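Local coordinates for EGF family domain-containing protein (Toxoplasma gondii, PDB 4Z80) that probably acts in host-cell invasion as an apical membrane antigen that binds a RON2-type partner at the parasite's moving junction, at residues Ala123-His128 with Ala141-Lys146; His128-Cys133 with Gly230-Asn235. One frame throughout, in Å; residues are numbered along the deposited sequence.

Contact 1. Residues Ala123-His128 with Ala141-Lys146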
loop_
_atom_site.group_PDB
_atom_site.type_symbol
_atom_site.label_atom_id
_atom_site.label_comp_id
_atom_site.label_asym_id
_atom_site.label_seq_id
_atom_site.Cartn_x
_atom_site.Cartn_y
_atom_site.Cartn_z
ATOM N N ALA A 123 6.205 1.546 16.468
ATOM C CA ALA A 123 6.988 0.316 16.387
ATOM C C ALA A 123 8.231 0.332 17.285
ATOM O O ALA A 123 9.093 -0.536 17.160
ATOM C CB ALA A 123 7.395 0.046 14.938
ATOM N N ASN A 124 8.312 1.307 18.192
ATOM C CA ASN A 124 9.428 1.426 19.136
ATOM C C ASN A 124 10.750 1.647 18.394
ATOM O O ASN A 124 11.733 0.926 18.598
ATOM C CB ASN A 124 9.506 0.196 20.042
ATOM C CG ASN A 124 8.242 -0.000 20.861
ATOM O OD1 ASN A 124 7.780 0.922 21.532
ATOM N ND2 ASN A 124 7.667 -1.194 20.790
ATOM N N VAL A 125 10.747 2.667 17.539
ATOM C CA VAL A 125 11.884 3.007 16.688
ATOM C C VAL A 125 12.450 4.397 17.003
ATOM O O VAL A 125 13.666 4.547 17.098
ATOM C CB VAL A 125 11.486 2.958 15.197
ATOM C CG1 VAL A 125 12.618 3.455 14.293
ATOM C CG2 VAL A 125 11.094 1.532 14.810
ATOM N N MET A 126 11.573 5.391 17.165
ATOM C CA MET A 126 11.986 6.794 17.294
ATOM C C MET A 126 11.972 7.244 18.754
ATOM O O MET A 126 10.975 7.064 19.445
ATOM C CB MET A 126 11.068 7.711 16.474
ATOM C CG MET A 126 10.989 7.372 14.986
ATOM S SD MET A 126 12.604 7.438 14.178
ATOM C CE MET A 126 12.137 7.115 12.473
ATOM N N PRO A 127 13.063 7.865 19.224
ATOM C CA PRO A 127 14.295 8.206 18.504
ATOM C C PRO A 127 15.207 7.005 18.317
ATOM O O PRO A 127 15.341 6.182 19.220
ATOM C CB PRO A 127 14.954 9.238 19.414
ATOM C CG PRO A 127 14.535 8.804 20.783
ATOM C CD PRO A 127 13.106 8.344 20.615
ATOM N N HIS A 128 15.836 6.916 17.154
ATOM C CA HIS A 128 16.736 5.812 16.880
ATOM C C HIS A 128 18.078 6.034 17.558
ATOM O O HIS A 128 18.733 5.087 17.982
ATOM C CB HIS A 128 16.917 5.647 15.373
ATOM C CG HIS A 128 17.791 4.498 15.001
ATOM N ND1 HIS A 128 17.412 3.186 15.185
ATOM C CD2 HIS A 128 19.041 4.461 14.484
ATOM C CE1 HIS A 128 18.386 2.390 14.787
ATOM N NE2 HIS A 128 19.386 3.138 14.358
ATOM N N ALA A 141 9.928 6.496 22.582
ATOM C CA ALA A 141 9.615 7.646 23.425
ATOM C C ALA A 141 9.028 8.824 22.656
ATOM O O ALA A 141 8.241 9.587 23.206
ATOM C CB ALA A 141 10.862 8.091 24.170
ATOM N N ALA A 142 9.401 8.975 21.386
ATOM C CA ALA A 142 8.935 10.115 20.596
ATOM C C ALA A 142 7.652 9.828 19.810
ATOM O O ALA A 142 7.077 10.731 19.196
ATOM C CB ALA A 142 10.023 10.565 19.633
ATOM N N GLU A 143 7.211 8.572 19.824
ATOM C CA GLU A 143 6.138 8.127 18.935
ATOM C C GLU A 143 4.744 8.433 19.478
ATOM O O GLU A 143 4.571 8.683 20.669
ATOM C CB GLU A 143 6.295 6.622 18.673
ATOM C CG GLU A 143 7.635 6.309 17.992
ATOM C CD GLU A 143 7.903 4.831 17.791
ATOM O OE1 GLU A 143 7.212 3.996 18.413
ATOM O OE2 GLU A 143 8.820 4.507 17.007
ATOM N N VAL A 144 3.750 8.442 18.594
ATOM C CA VAL A 144 2.375 8.630 19.036
ATOM C C VAL A 144 2.033 7.578 20.088
ATOM O O VAL A 144 2.549 6.458 20.051
ATOM C CB VAL A 144 1.370 8.559 17.857
ATOM C CG1 VAL A 144 1.676 9.632 16.823
ATOM C CG2 VAL A 144 1.369 7.183 17.213
ATOM N N ALA A 145 1.172 7.944 21.034
ATOM C CA ALA A 145 0.804 7.042 22.114
ATOM C C ALA A 145 0.266 5.743 21.526
ATOM O O ALA A 145 -0.435 5.770 20.516
ATOM C CB ALA A 145 -0.234 7.685 23.024
ATOM N N LYS A 146 0.597 4.616 22.145
ATOM C CA LYS A 146 0.131 3.324 21.641
ATOM C C LYS A 146 -1.393 3.310 21.490
ATOM O O LYS A 146 -1.925 2.725 20.543
ATOM C CB LYS A 146 0.591 2.195 22.563
ATOM C CG LYS A 146 0.179 0.793 22.104
ATOM C CD LYS A 146 0.749 0.422 20.740
ATOM C CE LYS A 146 0.389 -1.024 20.379
ATOM N NZ LYS A 146 0.976 -1.478 19.094
#
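Glu143 leaves its backbone with CG anti to the carbonyl carbon (chi1 -61°) and runs on extended (chi2 176°), which carries its carboxylate to the backbone of 123-128. There the carboxylate accepts from three successive backbone N-H groups, Asn124 to Met126, and so joins two parts of one long loop of this apical membrane antigen, between strands 101-104 and 160-161. Glu143 OE1 accepts from Asn124 N at 2.9 Å through its syn lone pair. Glu143 OE2 takes two donors, Val125 N at 2.7 Å and Met126 N at 2.9 Å, both from above the carboxylate plane. Three N-H groups thus fix the rotation of the buried carboxylate, and they would be expected to favour its charged form. Tyr154 adds a weak hydrogen bond to OE2, while Glu143 itself packs on His122. The Met126-Pro127 peptide bond is cis, and both the Met126 carbonyl and the Pro127 ring meet 141-146: CD of Pro127 lies 3.9 Å from Ala142 CB. The Met126 side chain meets Glu143 at about a right angle, its CB 4.0 Å from Glu143 CG. Ala142 N donates to Met126 O at 3.1 Å, meeting that oxygen from 33° out of the carbonyl plane.

Contact 2. Residues His128-Cys133 with Gly230-Asn235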
loop_
_atom_site.group_PDB
_atom_site.type_symbol
_atom_site.label_atom_id
_atom_site.label_comp_id
_atom_site.label_asym_id
_atom_site.label_seq_id
_atom_site.Cartn_x
_atom_site.Cartn_y
_atom_site.Cartn_z
ATOM N N HIS A 128 15.836 6.916 17.154
ATOM C CA HIS A 128 16.736 5.812 16.880
ATOM C C HIS A 128 18.078 6.034 17.558
ATOM O O HIS A 128 18.733 5.087 17.982
ATOM C CB HIS A 128 16.917 5.647 15.373
ATOM C CG HIS A 128 17.791 4.498 15.001
ATOM N ND1 HIS A 128 17.412 3.186 15.185
ATOM C CD2 HIS A 128 19.041 4.461 14.484
ATOM C CE1 HIS A 128 18.386 2.390 14.787
ATOM N NE2 HIS A 128 19.386 3.138 14.358
ATOM N N SER A 129 18.475 7.300 17.651
ATOM C CA SER A 129 19.711 7.683 18.326
ATOM C C SER A 129 19.487 8.968 19.100
ATOM O O SER A 129 18.696 9.819 18.694
ATOM C CB SER A 129 20.852 7.868 17.322
ATOM O OG SER A 129 22.000 8.423 17.953
ATOM N N THR A 130 20.177 9.096 20.226
ATOM C CA THR A 130 20.193 10.347 20.971
ATOM C C THR A 130 21.630 10.792 21.196
ATOM O O THR A 130 21.918 11.508 22.145
ATOM C CB THR A 130 19.472 10.220 22.330
ATOM O OG1 THR A 130 20.071 9.171 23.100
ATOM C CG2 THR A 130 17.998 9.918 22.125
ATOM N N THR A 131 22.525 10.381 20.305
ATOM C CA THR A 131 23.938 10.720 20.437
ATOM C C THR A 131 24.139 12.232 20.532
ATOM O O THR A 131 23.631 12.989 19.703
ATOM C CB THR A 131 24.736 10.145 19.263
ATOM O OG1 THR A 131 24.691 8.716 19.342
ATOM C CG2 THR A 131 26.200 10.597 19.293
ATOM N N SER A 132 24.860 12.629 21.583
ATOM C CA SER A 132 25.243 14.015 21.891
ATOM C C SER A 132 24.149 14.802 22.627
ATOM O O SER A 132 24.381 15.938 23.052
ATOM C CB SER A 132 25.660 14.767 20.622
ATOM O OG SER A 132 24.563 15.358 19.953
ATOM N N CYS A 133 22.973 14.202 22.787
ATOM C CA CYS A 133 21.879 14.849 23.512
ATOM C C CYS A 133 22.172 14.927 25.007
ATOM O O CYS A 133 22.892 14.097 25.549
ATOM C CB CYS A 133 20.562 14.099 23.298
ATOM S SG CYS A 133 19.991 14.050 21.582
ATOM N N GLY A 230 15.898 16.601 17.656
ATOM C CA GLY A 230 15.933 15.158 17.805
ATOM C C GLY A 230 16.130 14.683 19.227
ATOM O O GLY A 230 16.043 13.489 19.496
ATOM N N CYS A 231 16.386 15.605 20.148
ATOM C CA CYS A 231 16.718 15.222 21.516
ATOM C C CYS A 231 15.517 15.181 22.458
ATOM O O CYS A 231 14.539 15.902 22.255
ATOM C CB CYS A 231 17.774 16.174 22.076
ATOM S SG CYS A 231 19.385 15.971 21.276
ATOM N N PRO A 232 15.584 14.328 23.496
ATOM C CA PRO A 232 14.501 14.284 24.487
ATOM C C PRO A 232 14.450 15.545 25.339
ATOM O O PRO A 232 15.454 16.251 25.426
ATOM C CB PRO A 232 14.850 13.067 25.359
ATOM C CG PRO A 232 15.987 12.365 24.662
ATOM C CD PRO A 232 16.662 13.372 23.810
ATOM N N PRO A 233 13.307 15.815 25.984
ATOM C CA PRO A 233 12.068 15.027 25.989
ATOM C C PRO A 233 11.177 15.289 24.779
ATOM O O PRO A 233 11.407 16.236 24.031
ATOM C CB PRO A 233 11.379 15.486 27.275
ATOM C CG PRO A 233 11.810 16.899 27.417
ATOM C CD PRO A 233 13.226 16.950 26.921
ATOM N N TYR A 234 10.164 14.445 24.607
ATOM C CA TYR A 234 9.255 14.541 23.474
ATOM C C TYR A 234 7.844 14.801 23.966
ATOM O O TYR A 234 7.517 14.508 25.117
ATOM C CB TYR A 234 9.313 13.251 22.634
ATOM C CG TYR A 234 10.728 12.886 22.259
ATOM C CD1 TYR A 234 11.372 13.531 21.213
ATOM C CD2 TYR A 234 11.431 11.925 22.973
ATOM C CE1 TYR A 234 12.668 13.228 20.882
ATOM C CE2 TYR A 234 12.726 11.606 22.643
ATOM C CZ TYR A 234 13.343 12.268 21.599
ATOM O OH TYR A 234 14.647 11.966 21.272
ATOM N N ASN A 235 7.013 15.360 23.094
ATOM C CA ASN A 235 5.625 15.632 23.438
ATOM C C ASN A 235 4.740 15.340 22.241
ATOM O O ASN A 235 4.154 16.239 21.653
ATOM C CB ASN A 235 5.458 17.085 23.907
ATOM C CG ASN A 235 4.131 17.325 24.620
ATOM O OD1 ASN A 235 3.519 16.399 25.156
ATOM N ND2 ASN A 235 3.686 18.576 24.633
HETATM O O HOH W 1 16.767 11.679 17.416
#
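A disulfide at the surface where the RON2-type peptide, the chain of Cytoadherence-linked asexual protein, binds joins 128-133 to 230-235. The bond between Cys133 SG and Cys231 SG measures 2.0 Å, with chi3 -77°; both sulfurs stand anti to their carbonyl carbons, beside the backbone N. Beside it, Pro232 CD lies 4.0 Å from Cys133 CB. Thr130 CG2, also anti to its carbonyl carbon, reaches 4.0 Å from Tyr234 OH and meets the Pro232 ring at about a right angle. Cys133 ends a type II beta turn that starts at Thr130 and is closed by the hydrogen bond from Cys133 N to Thr130 O, and an ST turn overlaps its start: Ser129 OG accepts from Thr131 N at 3.1 Å, in a nearly straight bond (167°). The same Ser129 hydroxyl and Thr131 OG1 are hydrogen-bonded to Glu16 of the other chain, whose Pro22 packs on both cysteines. On the 230-235 side, Tyr234 OH donates to Gly230 O at 2.7 Å, and one face of its ring takes Pro232 CA near the rim. No direct hydrogen bond crosses between the segments; instead one water donates to Ser129 O at 3.0 Å and to Gly230 O at 2.9 Å.

The two contacts have centres about 11 Å apart and share His128, the end of 123-128 and the start of 128-133. Their segments alternate along the chain, yet they also touch directly: Tyr234 of contact 2 packs against contact 1, with its OH 3.2 Å from Pro127 CG and its CG 3.6 Å from Ala142 CB. One side chain therefore spans from the buried, carboxylate-centred contact 1 to the disulfide-bridged contact 2. Eight residues of contact 2 lie within reach of the RON2-type peptide; of contact 1 only the shared His128 does, its NE2 bonding to Ser12 OG of that chain. Contact 1, mostly buried and centred about 23 Å from the chain centre against about 32 Å for contact 2, is consistent with a place beneath this part of the peptide-binding surface.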